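Local coordinates for fluoroacetyl coenzyme A thioesterase (Streptomyces cattleya, PDB 3KUV) that hydrolyses fluoroacetyl-CoA to fluoroacetate and CoA, sparing acetyl-CoA, and so confers resistance to fluoroacetate, at the interface of chains A and B. Coordinates in Å, arbitrary orientation; residue numbers count along the deposited sequence, not the author numbering. Chains: chain A/B, Fluoroacetyl coenzyme A thioesterase.

Contacts 1 and 2 are two patches of one two-fold symmetric homodimer interface, with centres of their C-alpha atoms about 17 Å apart and no residue in common. In contact 1 the C-terminal helix 125-135 of chain B packs on loops of chain A; in contact 2 a chain B loop packs on strand 10-16, the short helical turn 19-21 and helix 42-56 of chain A. The centre of contact 1 is about 12 Å from A:Ser42, an engineered active-site residue, and that of contact 2 about 8 Å from A:Glu50. Both patches lie near the active site, so dimer assembly may help to shape its surroundings; symmetry repeats both patches.

Contact 1: the interface of chains A and B. Residues chain A 38-39, 79, 81-82; chain B 128, 132, 135-136.
B:Lys135, the last residue of helix 125-135, runs across A:Pro81 at about a right angle and ends on the backbone of A:Ala79. Its CG leaves CB wedged between the backbone N and the carbonyl carbon (chi1 89°) and packs on the proline, 3.7 Å from A:Pro81 CD. CD already lies beside the carbonyl oxygen of A:Ala79, and a bend at chi3 keeps CE next to it. At the tip, the ammonium nitrogen NZ donates a hydrogen bond of 2.8 Å to A:Ala79 O. The C=O···N angle is 152° and the donor is tilted 28° from the carbonyl plane, so the approach is fairly direct but not coplanar.

The rest of the patch is mainly apolar. Along the CB-CG edge of A:Pro81, next to the lysine, B:Thr136 runs antiparallel to the ring, its CA 3.6 Å from A:Pro81 CG. One turn back along the helix, B:Val132 CG1 meets A:Val39 CG1 at 3.5 Å and also A:Pro81 CB at 3.7 Å, bridging the two loops. B:Val132 CG2 lies over one face of the B:Phe128 ring, toward its rim, while the ring's far corner, CZ, touches A:Ala79 CB at 3.6 Å.

This helix-on-loop packing attaches the C-terminal helix of one subunit to the other within the homodimer. Because A:Val39 directly precedes the substrate-binding segment that starts at A:Phe40, the contact may also help to position that segment.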
loop_
_atom_site.group_PDB
_atom_site.type_symbol
_atom_site.label_atom_id
_atom_site.label_comp_id
_atom_site.label_asym_id
_atom_site.label_seq_id
_atom_site.Cartn_x
_atom_site.Cartn_y
_atom_site.Cartn_z
ATOM N N GLU A 38 6.692 0.754 -16.091
ATOM C CA GLU A 38 7.679 0.949 -15.018
ATOM C C GLU A 38 7.339 2.275 -14.332
ATOM O O GLU A 38 7.895 3.326 -14.614
ATOM C CB GLU A 38 9.099 0.996 -15.654
ATOM C CG GLU A 38 9.519 -0.376 -16.141
ATOM C CD GLU A 38 10.185 -1.149 -15.022
ATOM O OE1 GLU A 38 11.432 -1.302 -15.041
ATOM O OE2 GLU A 38 9.478 -1.523 -14.058
ATOM N N VAL A 39 6.339 2.187 -13.416
ATOM C CA VAL A 39 5.942 3.353 -12.608
ATOM C C VAL A 39 5.912 2.964 -11.131
ATOM O O VAL A 39 5.766 1.758 -10.793
ATOM C CB VAL A 39 4.537 3.843 -13.022
ATOM C CG1 VAL A 39 4.545 4.284 -14.521
ATOM C CG2 VAL A 39 3.432 2.741 -12.808
ATOM N N ALA A 79 1.000 9.166 -12.351
ATOM C CA ALA A 79 2.027 8.108 -12.306
ATOM C C ALA A 79 3.445 8.699 -12.351
ATOM O O ALA A 79 3.603 9.766 -12.942
ATOM C CB ALA A 79 1.835 7.132 -13.525
ATOM N N PRO A 81 7.502 7.832 -13.132
ATOM C CA PRO A 81 8.565 6.927 -13.520
ATOM C C PRO A 81 9.794 7.132 -12.637
ATOM O O PRO A 81 9.891 8.161 -11.939
ATOM C CB PRO A 81 8.926 7.412 -14.931
ATOM C CG PRO A 81 8.691 8.906 -14.876
ATOM C CD PRO A 81 7.390 9.072 -13.944
ATOM N N PRO A 82 10.720 6.153 -12.627
ATOM C CA PRO A 82 11.959 6.329 -11.865
ATOM C C PRO A 82 12.700 7.576 -12.274
ATOM O O PRO A 82 12.669 7.982 -13.442
ATOM C CB PRO A 82 12.777 5.066 -12.229
ATOM C CG PRO A 82 11.657 3.995 -12.615
ATOM C CD PRO A 82 10.648 4.844 -13.321
ATOM N N PHE B 128 -0.320 4.489 -22.379
ATOM C CA PHE B 128 0.090 4.943 -21.070
ATOM C C PHE B 128 1.611 4.861 -20.889
ATOM O O PHE B 128 2.223 5.801 -20.399
ATOM C CB PHE B 128 -0.674 4.089 -19.978
ATOM C CG PHE B 128 -0.207 4.385 -18.544
ATOM C CD1 PHE B 128 -0.619 5.533 -17.859
ATOM C CD2 PHE B 128 0.689 3.529 -17.970
ATOM C CE1 PHE B 128 -0.178 5.769 -16.619
ATOM C CE2 PHE B 128 1.135 3.778 -16.612
ATOM C CZ PHE B 128 0.662 4.870 -15.998
ATOM N N VAL B 132 4.099 7.938 -19.919
ATOM C CA VAL B 132 4.984 7.832 -18.713
ATOM C C VAL B 132 6.385 8.173 -19.050
ATOM O O VAL B 132 6.980 9.026 -18.312
ATOM C CB VAL B 132 4.978 6.331 -18.130
ATOM C CG1 VAL B 132 6.192 6.046 -17.103
ATOM C CG2 VAL B 132 3.706 6.167 -17.451
ATOM N N LYS B 135 7.476 11.725 -19.153
ATOM C CA LYS B 135 7.714 12.586 -18.021
ATOM C C LYS B 135 8.998 12.157 -17.265
ATOM O O LYS B 135 9.353 12.790 -16.314
ATOM C CB LYS B 135 6.474 12.801 -17.109
ATOM C CG LYS B 135 6.276 11.900 -16.060
ATOM C CD LYS B 135 4.862 12.081 -15.296
ATOM C CE LYS B 135 5.091 12.797 -13.974
ATOM N NZ LYS B 135 3.946 12.512 -12.955
ATOM N N THR B 136 9.636 11.075 -17.740
ATOM C CA THR B 136 10.891 10.469 -17.223
ATOM C C THR B 136 12.038 11.430 -17.492
ATOM O O THR B 136 12.154 11.950 -18.647
ATOM C CB THR B 136 11.231 9.067 -17.893
ATOM O OG1 THR B 136 10.117 8.147 -17.865
ATOM C CG2 THR B 136 12.406 8.409 -17.208
#

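Contact 2: the interface of chains A and B. Residues chain A 15, 21, 47-48, 51; chain B 27, 29.
B:Tyr27 and B:Glu29 project from a chain B loop whose backbone is extended at the tyrosine and turn-like at the glutamate, and they meet A:Gly47, A:Leu48 and A:Trp51 on helix 42-56 together with A:Phe15 and A:Lys21.

The phenol ring of B:Tyr27 lies between two partners on opposite faces. On one face sits A:Trp51, whose CE3 is 3.9 Å above the ring plane and displaced toward the rim; the nearby indole atom CZ3 approaches B:Tyr27 CD1 to 3.6 Å. Over the other face stands the ammonium NZ of A:Lys21, 4.1 Å from the ring centroid, in a cation-pi contact. At the rim, A:Phe15 CZ lies in the tyrosine plane, 3.7 Å from B:Tyr27 CE1. The two rings are turned 78° to each other, an edge-to-face pair. Further along the ring, CE2 packs against the backbone of A:Gly47, and the hydroxyl OH rests 3.6 Å from A:Leu48 CB. Contacts on both faces and along the rim should restrict rotation of the ring.

A:Lys21 NZ also donates a hydrogen bond of 3.0 Å to the carboxylate oxygen OE2 of B:Glu29, as part of a salt bridge. The donor approaches on the syn side, 29° out of the carboxylate plane. The glutamate chain bends at chi2 (-93°), carrying its carboxylate toward the lysine. The other oxygen, OE1, sits at the edge of the A:Phe15 ring and in its plane, 3.6 Å from CZ, where the positively polarised C-H rim would suit it. One lysine thus serves both the anionic and the aromatic partner, probably stabilising the carboxylate charge.

This aromatic and ionic interface packs against helix 42-56, which carries active-site A:Glu50 and the substrate-binding residues A:Gly47 and A:Leu48, and so probably links dimerisation to the shape of the catalytic pocket.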
loop_
_atom_site.group_PDB
_atom_site.type_symbol
_atom_site.label_atom_id
_atom_site.label_comp_id
_atom_site.label_asym_id
_atom_site.label_seq_id
_atom_site.Cartn_x
_atom_site.Cartn_y
_atom_site.Cartn_z
ATOM N N PHE A 15 12.173 11.570 -1.618
ATOM C CA PHE A 15 12.700 10.294 -2.050
ATOM C C PHE A 15 12.780 10.181 -3.532
ATOM O O PHE A 15 11.738 10.262 -4.247
ATOM C CB PHE A 15 11.720 9.149 -1.528
ATOM C CG PHE A 15 12.121 7.771 -1.891
ATOM C CD1 PHE A 15 13.161 7.091 -1.198
ATOM C CD2 PHE A 15 11.455 7.073 -2.902
ATOM C CE1 PHE A 15 13.518 5.749 -1.540
ATOM C CE2 PHE A 15 11.830 5.769 -3.233
ATOM C CZ PHE A 15 12.882 5.110 -2.599
ATOM N N LYS A 21 11.591 0.364 -7.454
ATOM C CA LYS A 21 10.273 0.677 -6.783
ATOM C C LYS A 21 9.113 0.754 -7.748
ATOM O O LYS A 21 8.077 1.367 -7.483
ATOM C CB LYS A 21 10.335 1.976 -5.915
ATOM C CG LYS A 21 11.385 1.870 -4.838
ATOM C CD LYS A 21 11.074 0.842 -3.796
ATOM C CE LYS A 21 12.219 0.970 -2.723
ATOM N NZ LYS A 21 12.145 -0.040 -1.707
ATOM N N GLY A 47 3.926 2.835 1.407
ATOM C CA GLY A 47 5.018 2.651 2.352
ATOM C C GLY A 47 5.834 3.925 2.528
ATOM O O GLY A 47 6.216 4.184 3.679
ATOM N N LEU A 48 5.997 4.741 1.493
ATOM C CA LEU A 48 6.728 6.017 1.713
ATOM C C LEU A 48 5.928 7.031 2.588
ATOM O O LEU A 48 6.523 7.765 3.387
ATOM C CB LEU A 48 7.010 6.618 0.330
ATOM C CG LEU A 48 7.855 7.889 0.325
ATOM C CD1 LEU A 48 9.244 7.605 0.768
ATOM C CD2 LEU A 48 7.860 8.508 -1.101
ATOM N N TRP A 51 6.239 5.711 6.067
ATOM C CA TRP A 51 7.603 6.039 6.516
ATOM C C TRP A 51 7.738 7.519 6.986
ATOM O O TRP A 51 8.367 7.806 8.054
ATOM C CB TRP A 51 8.556 5.736 5.350
ATOM C CG TRP A 51 10.067 5.865 5.700
ATOM C CD1 TRP A 51 10.646 6.056 6.930
ATOM C CD2 TRP A 51 11.090 5.768 4.752
ATOM N NE1 TRP A 51 12.061 6.144 6.744
ATOM C CE2 TRP A 51 12.346 5.924 5.429
ATOM C CE3 TRP A 51 11.091 5.524 3.365
ATOM C CZ2 TRP A 51 13.580 5.931 4.737
ATOM C CZ3 TRP A 51 12.346 5.523 2.631
ATOM C CH2 TRP A 51 13.593 5.733 3.356
ATOM N N TYR B 27 10.933 -1.332 2.314
ATOM C CA TYR B 27 12.001 -0.301 2.135
ATOM C C TYR B 27 13.261 -0.758 2.852
ATOM O O TYR B 27 13.511 -0.344 3.956
ATOM C CB TYR B 27 11.509 1.078 2.634
ATOM C CG TYR B 27 10.710 1.798 1.605
ATOM C CD1 TYR B 27 11.281 2.642 0.672
ATOM C CD2 TYR B 27 9.313 1.610 1.554
ATOM C CE1 TYR B 27 10.548 3.334 -0.297
ATOM C CE2 TYR B 27 8.536 2.314 0.609
ATOM C CZ TYR B 27 9.131 3.120 -0.365
ATOM O OH TYR B 27 8.448 3.786 -1.300
ATOM N N GLU B 29 15.956 0.433 2.232
ATOM C CA GLU B 29 16.730 1.650 2.496
ATOM C C GLU B 29 16.267 2.459 3.731
ATOM O O GLU B 29 16.836 3.522 4.013
ATOM C CB GLU B 29 16.746 2.518 1.302
ATOM C CG GLU B 29 15.433 2.947 0.802
ATOM C CD GLU B 29 14.898 1.986 -0.311
ATOM O OE1 GLU B 29 14.973 2.397 -1.496
ATOM O OE2 GLU B 29 14.381 0.859 0.012
#